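Local coordinates for protein catalase-3 (Neurospora crassa, PDB 4AJ9) that breaks hydrogen peroxide down to oxygen and water with a heme cofactor, probably protecting cells from peroxide damage, at residues C[321-332]-C[359-370]. Numbering follows the deposited sequence. Where two conformers were deposited one is given.
With HEM (protoporphyrin IX containing Fe), chain Y.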
# COMPACT_ATOMS: atom_id res chain seq x y z
N ALA C 321 13.01 3.56 -13.07
CA ALA C 321 13.79 3.66 -11.84
C ALA C 321 14.19 5.10 -11.56
O ALA C 321 14.28 5.52 -10.41
CB ALA C 321 15.04 2.79 -11.92
N GLU C 322 14.44 5.84 -12.63
CA GLU C 322 14.95 7.20 -12.54
C GLU C 322 13.86 8.26 -12.71
O GLU C 322 13.43 8.88 -11.73
CB GLU C 322 16.10 7.40 -13.53
CG GLU C 322 17.27 6.48 -13.24
CD GLU C 322 18.38 6.54 -14.27
OE1 GLU C 322 18.99 7.63 -14.44
OE2 GLU C 322 18.65 5.50 -14.91
N THR C 323 13.41 8.44 -13.95
CA THR C 323 12.42 9.47 -14.27
C THR C 323 11.07 9.26 -13.56
O THR C 323 10.55 10.19 -12.93
CB THR C 323 12.20 9.59 -15.78
OG1 THR C 323 13.45 9.84 -16.44
CG2 THR C 323 11.22 10.73 -16.08
N GLU C 324 10.49 8.07 -13.66
CA GLU C 324 9.18 7.85 -13.05
C GLU C 324 9.21 7.93 -11.52
O GLU C 324 8.31 8.51 -10.90
CB GLU C 324 8.56 6.51 -13.49
CG GLU C 324 7.10 6.34 -13.05
CD GLU C 324 6.16 7.31 -13.76
OE1 GLU C 324 6.55 7.85 -14.82
OE2 GLU C 324 5.02 7.51 -13.27
N GLN C 325 10.24 7.34 -10.91
CA GLN C 325 10.33 7.27 -9.46
C GLN C 325 10.82 8.55 -8.78
O GLN C 325 10.57 8.74 -7.60
CB GLN C 325 11.19 6.08 -9.01
CG GLN C 325 10.51 4.73 -9.18
CD GLN C 325 11.18 3.61 -8.39
OE1 GLN C 325 10.52 2.85 -7.68
NE2 GLN C 325 12.50 3.49 -8.52
N ILE C 326 11.53 9.42 -9.48
CA ILE C 326 12.03 10.62 -8.82
C ILE C 326 10.89 11.44 -8.19
O ILE C 326 9.84 11.62 -8.80
CB ILE C 326 12.92 11.50 -9.72
CG1 ILE C 326 13.74 12.47 -8.86
CG2 ILE C 326 12.07 12.20 -10.80
CD1 ILE C 326 14.82 13.28 -9.64
N SER C 327 11.11 11.91 -6.97
CA SER C 327 10.07 12.56 -6.17
C SER C 327 10.51 13.97 -5.81
O SER C 327 11.28 14.16 -4.85
CB SER C 327 9.87 11.78 -4.86
OG SER C 327 9.41 10.46 -5.10
N PHE C 328 10.05 14.97 -6.56
CA PHE C 328 10.43 16.36 -6.30
C PHE C 328 9.61 16.93 -5.15
O PHE C 328 8.49 16.47 -4.90
CB PHE C 328 10.22 17.23 -7.54
CG PHE C 328 11.20 16.97 -8.66
CD1 PHE C 328 12.45 17.60 -8.68
CD2 PHE C 328 10.87 16.12 -9.70
CE1 PHE C 328 13.34 17.36 -9.71
CE2 PHE C 328 11.77 15.88 -10.73
CZ PHE C 328 13.00 16.51 -10.73
N GLN C 329 10.17 17.92 -4.46
CA GLN C 329 9.47 18.62 -3.38
C GLN C 329 10.00 20.05 -3.24
O GLN C 329 11.21 20.25 -3.11
CB GLN C 329 9.69 17.94 -2.04
CG GLN C 329 9.12 16.54 -1.85
CD GLN C 329 9.29 16.11 -0.40
OE1 GLN C 329 8.98 16.86 0.51
NE2 GLN C 329 9.81 14.90 -0.19
N PRO C 330 9.10 21.05 -3.23
CA PRO C 330 9.57 22.40 -2.94
C PRO C 330 10.03 22.49 -1.48
O PRO C 330 10.71 23.45 -1.12
CB PRO C 330 8.33 23.27 -3.17
CG PRO C 330 7.38 22.43 -3.91
CD PRO C 330 7.67 21.01 -3.56
N GLY C 331 9.71 21.48 -0.67
CA GLY C 331 10.21 21.46 0.70
C GLY C 331 11.66 20.98 0.77
O GLY C 331 12.30 21.00 1.82
N HIS C 332 12.18 20.52 -0.36
CA HIS C 332 13.58 20.15 -0.42
C HIS C 332 14.39 21.44 -0.45
O HIS C 332 14.72 21.96 -1.52
CB HIS C 332 13.87 19.32 -1.66
CG HIS C 332 13.52 17.87 -1.51
ND1 HIS C 332 13.43 17.01 -2.59
CD2 HIS C 332 13.27 17.12 -0.41
CE1 HIS C 332 13.12 15.80 -2.16
NE2 HIS C 332 13.03 15.84 -0.84
N ARG C 359 2.27 7.69 -4.09
CA ARG C 359 2.99 7.19 -5.25
C ARG C 359 3.93 6.04 -4.88
O ARG C 359 4.02 5.05 -5.61
CB ARG C 359 3.77 8.32 -5.91
CG ARG C 359 4.12 8.05 -7.35
CD ARG C 359 3.94 9.32 -8.18
NE ARG C 359 4.96 10.32 -7.90
CZ ARG C 359 6.24 10.21 -8.25
NH1 ARG C 359 6.67 9.13 -8.89
NH2 ARG C 359 7.10 11.18 -7.96
N HIS C 360 4.61 6.17 -3.75
CA HIS C 360 5.61 5.17 -3.35
C HIS C 360 5.15 4.17 -2.30
O HIS C 360 5.90 3.27 -1.92
CB HIS C 360 6.92 5.85 -2.92
CG HIS C 360 7.63 6.55 -4.04
ND1 HIS C 360 8.27 5.87 -5.05
CD2 HIS C 360 7.78 7.87 -4.32
CE1 HIS C 360 8.80 6.74 -5.90
NE2 HIS C 360 8.51 7.96 -5.48
N ARG C 361 3.92 4.33 -1.82
CA ARG C 361 3.35 3.40 -0.83
C ARG C 361 4.26 3.10 0.36
O ARG C 361 4.40 1.95 0.78
CB ARG C 361 2.95 2.08 -1.49
CG ARG C 361 1.58 2.09 -2.14
CD ARG C 361 1.55 2.96 -3.40
NE ARG C 361 0.18 3.21 -3.85
CZ ARG C 361 -0.74 3.86 -3.13
NH1 ARG C 361 -0.43 4.32 -1.93
NH2 ARG C 361 -1.95 4.05 -3.62
N GLY C 362 4.87 4.13 0.93
CA GLY C 362 5.81 3.94 2.01
C GLY C 362 6.58 5.22 2.26
O GLY C 362 6.61 6.11 1.42
N PRO C 363 7.19 5.33 3.44
CA PRO C 363 7.85 6.53 3.92
C PRO C 363 9.34 6.58 3.58
O PRO C 363 9.99 7.56 3.92
CB PRO C 363 7.68 6.41 5.44
CG PRO C 363 7.79 4.95 5.67
CD PRO C 363 7.13 4.29 4.49
N ASN C 364 9.86 5.54 2.94
CA ASN C 364 11.29 5.48 2.65
C ASN C 364 11.69 5.82 1.22
O ASN C 364 12.77 5.44 0.76
CB ASN C 364 11.86 4.11 3.07
CG ASN C 364 12.00 4.00 4.58
OD1 ASN C 364 12.59 4.87 5.22
ND2 ASN C 364 11.42 2.94 5.17
N PHE C 365 10.83 6.56 0.52
CA PHE C 365 11.09 6.92 -0.88
C PHE C 365 12.37 7.74 -1.04
O PHE C 365 12.95 7.76 -2.13
CB PHE C 365 9.89 7.68 -1.46
CG PHE C 365 9.44 8.80 -0.59
CD1 PHE C 365 10.01 10.05 -0.70
CD2 PHE C 365 8.45 8.60 0.37
CE1 PHE C 365 9.61 11.09 0.12
CE2 PHE C 365 8.05 9.61 1.20
CZ PHE C 365 8.62 10.87 1.08
N GLU C 366 12.84 8.41 0.02
CA GLU C 366 14.09 9.17 -0.13
C GLU C 366 15.30 8.24 -0.24
O GLU C 366 16.40 8.68 -0.57
CB GLU C 366 14.30 10.21 0.99
CG GLU C 366 13.18 11.25 1.16
CD GLU C 366 13.18 12.34 0.10
OE1 GLU C 366 13.37 12.05 -1.10
OE2 GLU C 366 12.98 13.51 0.47
N GLN C 367 15.09 6.95 0.04
CA GLN C 367 16.15 5.96 -0.06
C GLN C 367 16.35 5.40 -1.48
O GLN C 367 17.36 4.76 -1.76
CB GLN C 367 15.93 4.82 0.95
CG GLN C 367 15.90 5.29 2.39
CD GLN C 367 15.87 4.14 3.39
OE1 GLN C 367 15.37 3.06 3.09
NE2 GLN C 367 16.42 4.38 4.58
N LEU C 368 15.39 5.65 -2.38
CA LEU C 368 15.54 5.19 -3.75
C LEU C 368 16.77 5.85 -4.37
O LEU C 368 17.05 7.01 -4.10
CB LEU C 368 14.30 5.53 -4.57
CG LEU C 368 13.02 4.82 -4.10
CD1 LEU C 368 11.80 5.35 -4.85
CD2 LEU C 368 13.16 3.31 -4.28
N PRO C 369 17.52 5.10 -5.19
CA PRO C 369 18.76 5.67 -5.73
C PRO C 369 18.59 7.08 -6.31
O PRO C 369 19.41 7.95 -6.04
CB PRO C 369 19.15 4.67 -6.82
CG PRO C 369 18.60 3.35 -6.28
CD PRO C 369 17.27 3.73 -5.67
N ILE C 370 17.53 7.30 -7.09
CA ILE C 370 17.36 8.60 -7.76
C ILE C 370 16.99 9.72 -6.78
O ILE C 370 17.23 10.90 -7.07
CB ILE C 370 16.33 8.52 -8.93
CG1 ILE C 370 16.37 9.79 -9.79
CG2 ILE C 370 14.93 8.28 -8.40
CD1 ILE C 370 17.62 9.89 -10.69
CHA HEM Y . 3.82 18.02 -9.34
CHB HEM Y . 5.03 22.60 -10.48
CHC HEM Y . 1.44 24.21 -7.66
CHD HEM Y . 0.83 19.75 -5.88
C1A HEM Y . 4.44 19.11 -9.93
C2A HEM Y . 5.51 19.06 -10.92
C3A HEM Y . 5.83 20.32 -11.24
C4A HEM Y . 4.99 21.21 -10.46
CMA HEM Y . 6.91 20.79 -12.24
CAA HEM Y . 6.12 17.76 -11.52
CBA HEM Y . 7.44 17.39 -10.85
CGA HEM Y . 8.01 16.19 -11.55
O1A HEM Y . 8.00 15.08 -10.97
O2A HEM Y . 8.47 16.34 -12.72
C1B HEM Y . 4.20 23.44 -9.77
C2B HEM Y . 4.30 24.88 -9.70
C3B HEM Y . 3.30 25.34 -8.94
C4B HEM Y . 2.54 24.19 -8.48
CMB HEM Y . 5.40 25.68 -10.44
CAB HEM Y . 2.97 26.79 -8.52
CBB HEM Y . 3.93 27.72 -8.47
C1C HEM Y . 1.03 23.16 -6.88
C2C HEM Y . 0.18 23.24 -5.70
C3C HEM Y . 0.01 22.00 -5.24
C4C HEM Y . 0.77 21.10 -6.07
CMC HEM Y . -0.44 24.53 -5.14
CAC HEM Y . -0.76 21.53 -4.00
CBC HEM Y . -0.81 22.33 -2.93
C1D HEM Y . 1.55 18.87 -6.63
C2D HEM Y . 1.58 17.45 -6.41
C3D HEM Y . 2.51 16.91 -7.49
C4D HEM Y . 2.95 18.06 -8.25
CMD HEM Y . 0.83 16.67 -5.31
CAD HEM Y . 2.91 15.44 -7.70
CBD HEM Y . 4.26 15.25 -7.01
CGD HEM Y . 4.65 13.80 -7.09
O1D HEM Y . 5.87 13.51 -6.95
O2D HEM Y . 3.76 12.94 -7.31
NA HEM Y . 4.16 20.43 -9.68
NB HEM Y . 3.12 23.06 -9.01
NC HEM Y . 1.37 21.83 -7.07
ND HEM Y . 2.36 19.20 -7.71
FE HEM Y . 2.85 21.15 -8.32
O HOH W 1 16.02 5.05 -8.43
O HOH W 2 4.72 7.67 -10.64
O HOH W 3 8.23 3.21 -6.23
O HOH W 4 11.03 13.35 -2.21
O HOH W 5 11.28 14.14 2.55
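Ile-370 sets its CG2 methyl 3.5 Å from the carbonyl oxygen of Ala-321. A water joins that same oxygen to the backbone N of Ile-370. CG1 of Ile-370 lies near Glu-322 O, and CD1 reaches CB of Glu-322. CG1 also meets Ile-326, the two isoleucines crossing at about a right angle (CD1 of Ile-326 to CG1 of Ile-370, 3.8 Å).

Glu-324 O takes a weak bond from NH1 of Arg-359, and a water links the two side chains. The CB of Gln-325 packs on CE1 of His-360, while its amide lies across CD1 of Leu-368. Ile-326 O receives a straighter bond from Arg-359 NH2 (2.9 Å, 160°), which arrives above the carbonyl plane. The Arg-359 chain, bent at chi2 and chi3, turns its NE/NH2 edge to a heme propionate: NE bonds O2D at 2.9 Å and NH2 bonds O1D at 2.8 Å. In this one of two deposited conformers, the guanidinium bridges backbone and cofactor.

Ser-327 OG accepts a weak bond from His-360 NE2 and also bonds Gln-356. Phe-328 turns away, and its ring edge meets the second propionate. Gln-329 NE2 shares two waters with Glu-366. His-332 NE2 bonds the syn lone pair of Glu-366 OE2 (2.7 Å), ring and carboxylate nearly coplanar; its ND1 bonds Asp-134. Arg-359 lies on the same helix as Tyr-352, the probable axial iron ligand. With Arg-62, Arg-102 and Gln-356, Phe-328 and Arg-359 line the propionate side of the catalase heme pocket.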